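Local coordinates for protein alpha-2,3-sialyltransferase (Campylobacter jejuni, PDB 2P2V) that probably transfers sialic acid from a CMP-sialic acid donor to an acceptor sugar in alpha-2,3 linkage, this chain being the N-terminal part of a longer, membrane-associated protein, at residues K138-E141 and N145-I148; L122-I127 and E132-I137. All coordinates share one frame; numbering follows the deposited sequence.

Overall arrangement
Both contacts are built on helix 131-144, one of the helices packed round the parallel sheet of this Rossmann-like domain, and they follow one another along the chain. Contact 2 comes first, joining the short helix 124-127, just after edge strand 121-122, to the early turns of helix 131-144; contact 1 then folds the loop leaving that helix back onto its last turns. Their centres are 11 Å apart and the two meet where I148 CG2 packs on I137 CG2, at 4.2 Å. A single helix thus links the segment after an edge strand to a loop whose R147 side chain lies about 7 Å from the bound CMP-3-fluoro-N-acetylneuraminic acid, and both contacts also reach the second subunit.

Contact 1 of 2, residues K138-E141 and N145-I148; sequences KYNE and NKRI. With EDO (1,2-ethanediol), chain D; EDO (1,2-ethanediol), chain K.
E141 and R147 meet where helix 131-144 ends and the chain turns back on it, a helix C-terminus at which N145, with positive phi (60°), is the first residue to leave helical geometry. The backbone closes this turn with two bonds: N145 N to E141 O at 3.0 Å, rather bent, and K146 N to N140 O at 3.2 Å, nearly straight at 173°. The returning loop, 145-148, stays close enough for E141 CA to lie 3.2 Å from K146 O.

The firm side of the contact is the salt bridge. E141 CG stands anti to the backbone N, and a bend at chi2 swings the carboxylate round to face the arginine, although the CB bond leads away from the loop. R147 answers side-on with two nitrogens, NE to E141 OE1 at 2.8 Å and NH2 to E141 OE2 at 3.1 Å. Both oxygens lie close to the guanidinium plane, yet the two flat groups are turned 40° apart: NE approaches OE1 from its syn side, whereas NH2 comes to OE2 from above the carboxylate plane. Two bonds of this kind should fix the rotation of the guanidinium, and the paired charge probably helps a buried glutamate, also lined by F103 and I104, to stay ionised. The R147 side chain is about 7 Å from the bound donor analogue, and its backbone O accepts a bond from H205 ND1.

The looser side belongs to N140 and K146, both lying against Y209 of helix 207-221. Their side chains touch mainly through N140 OD1 and K146 CE, while the lysine nitrogen gives no direct bond to the amide. Instead one water accepts from K146 NZ at 2.8 Å and donates weakly to N140 OD1.

Contact 2 of 2, residues L122-I127 and E132-I137; sequences LGYEVI and EFYAYI. With EDO (1,2-ethanediol), chain J.
I127 carries CG1 between its backbone N and carbonyl carbon (chi1 56°), and Y134 holds its ring anti to the backbone N (chi1 -167°), a pairing that brings the isoleucine tip to the CE2-CD2 bond of the tyrosine. There I127 CD1 lies 3.8 Å from Y134 CE2, almost as near to CD2, the two side chains crossing at about a right angle. The same methyl meets I137 CD1 at 4.0 Å, so it touches two side chains a turn apart on the helix. The I127 carbonyl O lies 3.7 Å from Y134 CD2, oblique to the ring.

In this Rossmann-like domain the contact lies in the connection after strand 121-122, where the short helix 124-127 leads into helix 131-144. G123 O accepts from both V126 N and I127 N, and Y153 and I157 of helix 150-161 pack on I127.

Further out, the Y134 hydroxyl extends to Y124, its OH 3.9 Å from Y124 CB and obliquely placed to that ring. This is van der Waals contact, and the polar need of the hydroxyl is met at least in part by a weak hydrogen bond with K138 NZ, while P118 of the second subunit packs on the Y134 side chain.

Contact 1 of 2, residues K138-E141 and N145-I148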
ATOM      1  N   LYS A 138     -13.814  13.345 -14.754  1.00 21.62           N
ATOM      2  CA  LYS A 138     -13.248  12.058 -15.225  1.00 21.74           C
ATOM      3  C   LYS A 138     -14.063  11.422 -16.318  1.00 22.16           C
ATOM      4  O   LYS A 138     -13.475  10.887 -17.288  1.00 21.68           O
ATOM      5  CB  LYS A 138     -13.014  11.083 -14.054  1.00 21.09           C
ATOM      6  CG  LYS A 138     -11.992  11.656 -13.036  1.00 18.21           C
ATOM      7  CD  LYS A 138     -11.378  10.516 -12.278  1.00 16.46           C
ATOM      8  CE  LYS A 138      -9.989  10.909 -11.888  1.00 16.71           C
ATOM      9  NZ  LYS A 138      -9.234   9.838 -11.267  1.00 20.21           N
ATOM     10  N   TYR A 139     -15.391  11.492 -16.207  1.00 22.88           N
ATOM     11  CA  TYR A 139     -16.278  10.919 -17.211  1.00 23.65           C
ATOM     12  C   TYR A 139     -16.011  11.643 -18.546  1.00 24.01           C
ATOM     13  O   TYR A 139     -15.837  11.013 -19.592  1.00 23.93           O
ATOM     14  CB  TYR A 139     -17.756  11.108 -16.814  1.00 24.09           C
ATOM     15  CG  TYR A 139     -18.741  10.548 -17.818  1.00 24.53           C
ATOM     16  CD1 TYR A 139     -18.664   9.213 -18.232  1.00 21.22           C
ATOM     17  CD2 TYR A 139     -19.801  11.342 -18.336  1.00 25.42           C
ATOM     18  CE1 TYR A 139     -19.584   8.683 -19.147  1.00 24.34           C
ATOM     19  CE2 TYR A 139     -20.734  10.799 -19.259  1.00 27.36           C
ATOM     20  CZ  TYR A 139     -20.605   9.488 -19.675  1.00 26.21           C
ATOM     21  OH  TYR A 139     -21.473   8.902 -20.590  1.00 26.69           O
ATOM     22  N   ASN A 140     -15.975  12.958 -18.504  1.00 23.55           N
ATOM     23  CA  ASN A 140     -15.716  13.711 -19.776  1.00 24.54           C
ATOM     24  C   ASN A 140     -14.323  13.541 -20.355  1.00 24.77           C
ATOM     25  O   ASN A 140     -14.181  13.400 -21.589  1.00 25.18           O
ATOM     26  CB  ASN A 140     -15.977  15.175 -19.596  1.00 25.49           C
ATOM     27  CG  ASN A 140     -17.413  15.481 -19.559  1.00 30.75           C
ATOM     28  OD1 ASN A 140     -18.146  15.169 -20.483  1.00 35.84           O
ATOM     29  ND2 ASN A 140     -17.846  16.056 -18.480  1.00 33.39           N
ATOM     30  N   GLU A 141     -13.306  13.477 -19.496  1.00 23.59           N
ATOM     31  CA  GLU A 141     -11.955  13.124 -19.956  1.00 23.74           C
ATOM     32  C   GLU A 141     -11.907  11.768 -20.597  1.00 24.68           C
ATOM     33  O   GLU A 141     -11.458  11.588 -21.807  1.00 23.92           O
ATOM     34  CB  GLU A 141     -10.989  13.194 -18.762  1.00 25.99           C
ATOM     35  CG  GLU A 141      -9.564  12.707 -19.071  1.00 23.96           C
ATOM     36  CD  GLU A 141      -8.734  13.735 -19.807  1.00 31.66           C
ATOM     37  OE1 GLU A 141      -8.655  14.895 -19.379  1.00 23.28           O
ATOM     38  OE2 GLU A 141      -8.132  13.364 -20.841  1.00 25.79           O
ATOM     39  N   ASN A 145     -12.743  12.863 -24.199  1.00 28.89           N
ATOM     40  CA  ASN A 145     -11.489  13.577 -24.475  1.00 29.09           C
ATOM     41  C   ASN A 145     -11.620  15.070 -24.280  1.00 29.51           C
ATOM     42  O   ASN A 145     -11.090  15.863 -25.044  1.00 29.95           O
ATOM     43  CB  ASN A 145     -11.023  13.228 -25.905  1.00 30.78           C
ATOM     44  CG  ASN A 145      -9.613  13.694 -26.192  1.00 32.93           C
ATOM     45  OD1 ASN A 145      -8.716  13.646 -25.331  1.00 32.70           O
ATOM     46  ND2 ASN A 145      -9.399  14.155 -27.432  1.00 38.74           N
ATOM     47  N   LYS A 146     -12.358  15.462 -23.250  1.00 26.74           N
ATOM     48  CA  LYS A 146     -12.479  16.846 -22.833  1.00 28.03           C
ATOM     49  C   LYS A 146     -11.756  17.060 -21.511  1.00 27.02           C
ATOM     50  O   LYS A 146     -11.988  16.308 -20.564  1.00 26.50           O
ATOM     51  CB  LYS A 146     -13.962  17.218 -22.668  1.00 28.21           C
ATOM     52  CG  LYS A 146     -14.726  17.352 -24.013  1.00 29.70           C
ATOM     53  CD  LYS A 146     -15.984  18.221 -23.851  1.00 31.09           C
ATOM     54  CE  LYS A 146     -17.042  17.543 -23.030  1.00 37.02           C
ATOM     55  NZ  LYS A 146     -18.260  18.440 -22.793  1.00 36.47           N
ATOM     56  N   ARG A 147     -10.908  18.075 -21.431  1.00 25.50           N
ATOM     57  CA  ARG A 147     -10.138  18.348 -20.213  1.00 25.99           C
ATOM     58  C   ARG A 147     -10.228  19.799 -19.826  1.00 26.24           C
ATOM     59  O   ARG A 147     -10.149  20.673 -20.682  1.00 26.40           O
ATOM     60  CB  ARG A 147      -8.655  17.969 -20.411  1.00 25.77           C
ATOM     61  CG  ARG A 147      -7.769  18.236 -19.183  1.00 25.23           C
ATOM     62  CD  ARG A 147      -6.336  17.714 -19.481  1.00 26.10           C
ATOM     63  NE  ARG A 147      -6.332  16.347 -19.982  1.00 28.22           N
ATOM     64  CZ  ARG A 147      -5.238  15.760 -20.467  1.00 32.04           C
ATOM     65  NH1 ARG A 147      -4.097  16.436 -20.479  1.00 31.69           N
ATOM     66  NH2 ARG A 147      -5.266  14.521 -20.932  1.00 30.29           N
ATOM     67  N   ILE A 148     -10.317  20.077 -18.522  1.00 24.72           N
ATOM     68  CA  ILE A 148     -10.347  21.453 -18.082  1.00 25.55           C
ATOM     69  C   ILE A 148      -8.952  22.063 -18.182  1.00 26.12           C
ATOM     70  O   ILE A 148      -7.924  21.348 -18.075  1.00 27.27           O
ATOM     71  CB  ILE A 148     -10.881  21.574 -16.649  1.00 24.62           C
ATOM     72  CG1 ILE A 148      -9.941  20.866 -15.645  1.00 23.04           C
ATOM     73  CG2 ILE A 148     -12.401  21.058 -16.582  1.00 25.14           C
ATOM     74  CD1 ILE A 148     -10.416  21.065 -14.154  1.00 23.84           C
TER
HETATM   75  C1  EDO D 702      -3.945  21.164 -15.674  1.00 45.77           C
HETATM   76  O1  EDO D 702      -3.284  20.133 -16.439  1.00 47.91           O
HETATM   77  C2  EDO D 702      -5.371  21.279 -16.180  1.00 45.78           C
HETATM   78  O2  EDO D 702      -5.464  20.671 -17.480  1.00 44.17           O
HETATM   79  C1  EDO K 709      -2.606  20.496 -20.064  1.00 57.11           C
HETATM   80  O1  EDO K 709      -3.430  19.504 -19.450  1.00 56.02           O
HETATM   81  C2  EDO K 709      -1.937  19.902 -21.290  1.00 56.77           C
HETATM   82  O2  EDO K 709      -2.871  20.060 -22.368  1.00 56.75           O
HETATM   83  O   HOH W   1     -20.045  17.957 -20.716  1.00 48.25           O

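Contact 2 of 2, residues L122-I127 and E132-I137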
ATOM      1  N   LEU A 122       0.185  16.989  -4.561  1.00 17.66           N
ATOM      2  CA  LEU A 122      -0.559  16.571  -5.731  1.00 19.55           C
ATOM      3  C   LEU A 122      -1.950  17.148  -5.675  1.00 20.84           C
ATOM      4  O   LEU A 122      -2.694  16.846  -4.714  1.00 20.18           O
ATOM      5  CB  LEU A 122      -0.650  15.040  -5.771  1.00 19.58           C
ATOM      6  CG  LEU A 122       0.729  14.400  -6.024  1.00 19.50           C
ATOM      7  CD1 LEU A 122       0.602  12.922  -5.653  1.00 22.27           C
ATOM      8  CD2 LEU A 122       1.091  14.655  -7.558  1.00 18.34           C
ATOM      9  N   GLY A 123      -2.307  17.888  -6.712  1.00 19.74           N
ATOM     10  CA  GLY A 123      -3.644  18.507  -6.798  1.00 22.44           C
ATOM     11  C   GLY A 123      -4.790  17.523  -6.758  1.00 20.99           C
ATOM     12  O   GLY A 123      -5.861  17.849  -6.238  1.00 21.56           O
ATOM     13  N   TYR A 124      -4.639  16.319  -7.327  1.00 17.75           N
ATOM     14  CA  TYR A 124      -5.780  15.424  -7.325  1.00 18.27           C
ATOM     15  C   TYR A 124      -6.241  15.060  -5.903  1.00 19.02           C
ATOM     16  O   TYR A 124      -7.422  14.740  -5.731  1.00 21.03           O
ATOM     17  CB  TYR A 124      -5.515  14.113  -8.077  1.00 19.64           C
ATOM     18  CG  TYR A 124      -4.796  13.044  -7.349  1.00 20.69           C
ATOM     19  CD1 TYR A 124      -5.472  12.196  -6.470  1.00 22.67           C
ATOM     20  CD2 TYR A 124      -3.417  12.770  -7.612  1.00 19.45           C
ATOM     21  CE1 TYR A 124      -4.798  11.153  -5.817  1.00 24.44           C
ATOM     22  CE2 TYR A 124      -2.770  11.758  -6.966  1.00 22.62           C
ATOM     23  CZ  TYR A 124      -3.460  10.943  -6.089  1.00 24.41           C
ATOM     24  OH  TYR A 124      -2.806   9.903  -5.462  1.00 27.36           O
ATOM     25  N   GLU A 125      -5.342  15.081  -4.946  1.00 19.39           N
ATOM     26  CA  GLU A 125      -5.644  14.682  -3.564  1.00 21.44           C
ATOM     27  C   GLU A 125      -6.625  15.700  -2.960  1.00 21.60           C
ATOM     28  O   GLU A 125      -7.304  15.401  -1.927  1.00 23.39           O
ATOM     29  CB  GLU A 125      -4.371  14.604  -2.729  1.00 21.45           C
ATOM     30  CG  GLU A 125      -3.539  13.366  -3.135  1.00 22.11           C
ATOM     31  CD  GLU A 125      -2.231  13.179  -2.372  1.00 25.08           C
ATOM     32  OE1 GLU A 125      -1.650  14.130  -1.879  1.00 31.26           O
ATOM     33  OE2 GLU A 125      -1.790  12.016  -2.291  1.00 35.17           O
ATOM     34  N   VAL A 126      -6.685  16.865  -3.569  1.00 21.40           N
ATOM     35  CA  VAL A 126      -7.552  18.004  -3.066  1.00 21.91           C
ATOM     36  C   VAL A 126      -8.824  17.980  -3.871  1.00 23.15           C
ATOM     37  O   VAL A 126      -9.900  17.927  -3.316  1.00 22.69           O
ATOM     38  CB  VAL A 126      -6.826  19.387  -3.139  1.00 20.18           C
ATOM     39  CG1 VAL A 126      -7.826  20.598  -2.915  1.00 23.05           C
ATOM     40  CG2 VAL A 126      -5.671  19.466  -2.185  1.00 20.64           C
ATOM     41  N   ILE A 127      -8.750  17.928  -5.215  1.00 21.62           N
ATOM     42  CA  ILE A 127      -9.999  17.979  -5.959  1.00 21.75           C
ATOM     43  C   ILE A 127     -10.822  16.680  -5.894  1.00 21.73           C
ATOM     44  O   ILE A 127     -11.991  16.695  -6.245  1.00 23.71           O
ATOM     45  CB  ILE A 127      -9.832  18.407  -7.455  1.00 22.59           C
ATOM     46  CG1 ILE A 127      -8.850  17.458  -8.123  1.00 22.04           C
ATOM     47  CG2 ILE A 127      -9.324  19.843  -7.502  1.00 23.88           C
ATOM     48  CD1 ILE A 127      -9.012  17.454  -9.636  1.00 24.54           C
ATOM     49  N   GLU A 132     -18.845  15.110  -6.801  1.00 24.90           N
ATOM     50  CA  GLU A 132     -19.640  15.195  -7.983  1.00 26.02           C
ATOM     51  C   GLU A 132     -18.831  15.785  -9.165  1.00 22.80           C
ATOM     52  O   GLU A 132     -18.899  15.260 -10.303  1.00 25.09           O
ATOM     53  CB  GLU A 132     -20.914  16.007  -7.693  1.00 24.94           C
ATOM     54  CG  GLU A 132     -21.703  16.291  -8.949  1.00 30.40           C
ATOM     55  CD  GLU A 132     -23.104  16.864  -8.707  1.00 31.82           C
ATOM     56  OE1 GLU A 132     -23.439  17.123  -7.522  1.00 34.94           O
ATOM     57  OE2 GLU A 132     -23.823  17.044  -9.733  1.00 35.84           O
ATOM     58  N   PHE A 133     -18.048  16.829  -8.893  1.00 22.23           N
ATOM     59  CA  PHE A 133     -17.302  17.554  -9.952  1.00 22.22           C
ATOM     60  C   PHE A 133     -16.190  16.627 -10.471  1.00 21.55           C
ATOM     61  O   PHE A 133     -15.979  16.476 -11.711  1.00 22.52           O
ATOM     62  CB  PHE A 133     -16.688  18.840  -9.410  1.00 22.71           C
ATOM     63  CG  PHE A 133     -15.925  19.600 -10.448  1.00 23.88           C
ATOM     64  CD1 PHE A 133     -16.587  20.341 -11.422  1.00 25.72           C
ATOM     65  CD2 PHE A 133     -14.503  19.520 -10.484  1.00 25.11           C
ATOM     66  CE1 PHE A 133     -15.884  21.051 -12.407  1.00 26.65           C
ATOM     67  CE2 PHE A 133     -13.764  20.224 -11.520  1.00 22.35           C
ATOM     68  CZ  PHE A 133     -14.440  20.968 -12.460  1.00 26.13           C
ATOM     69  N   TYR A 134     -15.570  15.932  -9.543  1.00 21.22           N
ATOM     70  CA  TYR A 134     -14.455  14.998  -9.888  1.00 21.97           C
ATOM     71  C   TYR A 134     -14.938  13.865 -10.775  1.00 21.84           C
ATOM     72  O   TYR A 134     -14.283  13.504 -11.759  1.00 23.63           O
ATOM     73  CB  TYR A 134     -13.877  14.424  -8.614  1.00 22.65           C
ATOM     74  CG  TYR A 134     -12.536  13.702  -8.759  1.00 22.14           C
ATOM     75  CD1 TYR A 134     -12.378  12.394  -8.335  1.00 22.44           C
ATOM     76  CD2 TYR A 134     -11.398  14.438  -9.142  1.00 22.29           C
ATOM     77  CE1 TYR A 134     -11.090  11.779  -8.324  1.00 22.40           C
ATOM     78  CE2 TYR A 134     -10.105  13.822  -9.178  1.00 21.69           C
ATOM     79  CZ  TYR A 134      -9.976  12.518  -8.765  1.00 23.49           C
ATOM     80  OH  TYR A 134      -8.705  11.927  -8.787  1.00 28.22           O
ATOM     81  N   ALA A 135     -16.091  13.258 -10.442  1.00 21.83           N
ATOM     82  CA  ALA A 135     -16.660  12.249 -11.313  1.00 22.26           C
ATOM     83  C   ALA A 135     -17.047  12.807 -12.668  1.00 21.56           C
ATOM     84  O   ALA A 135     -16.904  12.129 -13.703  1.00 23.40           O
ATOM     85  CB  ALA A 135     -17.879  11.560 -10.632  1.00 19.87           C
ATOM     86  N   TYR A 136     -17.569  14.033 -12.699  1.00 22.91           N
ATOM     87  CA  TYR A 136     -17.950  14.653 -13.965  1.00 22.98           C
ATOM     88  C   TYR A 136     -16.731  14.936 -14.870  1.00 22.14           C
ATOM     89  O   TYR A 136     -16.753  14.639 -16.098  1.00 22.67           O
ATOM     90  CB  TYR A 136     -18.726  15.964 -13.643  1.00 25.34           C
ATOM     91  CG  TYR A 136     -18.683  17.049 -14.687  1.00 26.79           C
ATOM     92  CD1 TYR A 136     -17.737  18.045 -14.618  1.00 29.64           C
ATOM     93  CD2 TYR A 136     -19.635  17.119 -15.714  1.00 32.65           C
ATOM     94  CE1 TYR A 136     -17.681  19.047 -15.544  1.00 32.10           C
ATOM     95  CE2 TYR A 136     -19.601  18.164 -16.675  1.00 33.25           C
ATOM     96  CZ  TYR A 136     -18.613  19.123 -16.554  1.00 32.64           C
ATOM     97  OH  TYR A 136     -18.500  20.164 -17.451  1.00 34.56           O
ATOM     98  N   ILE A 137     -15.655  15.434 -14.292  1.00 20.51           N
ATOM     99  CA  ILE A 137     -14.420  15.671 -15.159  1.00 20.26           C
ATOM    100  C   ILE A 137     -13.798  14.377 -15.597  1.00 22.67           C
ATOM    101  O   ILE A 137     -13.281  14.289 -16.734  1.00 21.67           O
ATOM    102  CB  ILE A 137     -13.429  16.673 -14.529  1.00 21.92           C
ATOM    103  CG1 ILE A 137     -12.744  16.139 -13.223  1.00 20.69           C
ATOM    104  CG2 ILE A 137     -14.141  18.049 -14.260  1.00 21.40           C
ATOM    105  CD1 ILE A 137     -11.603  17.051 -12.663  1.00 20.04           C
TER
HETATM  106  C1  EDO J 708     -25.627  19.630  -4.783  1.00 52.76           C
HETATM  107  O1  EDO J 708     -25.173  20.914  -4.361  1.00 52.34           O
HETATM  108  C2  EDO J 708     -25.770  19.682  -6.297  1.00 54.19           C
HETATM  109  O2  EDO J 708     -25.632  18.354  -6.803  1.00 51.79           O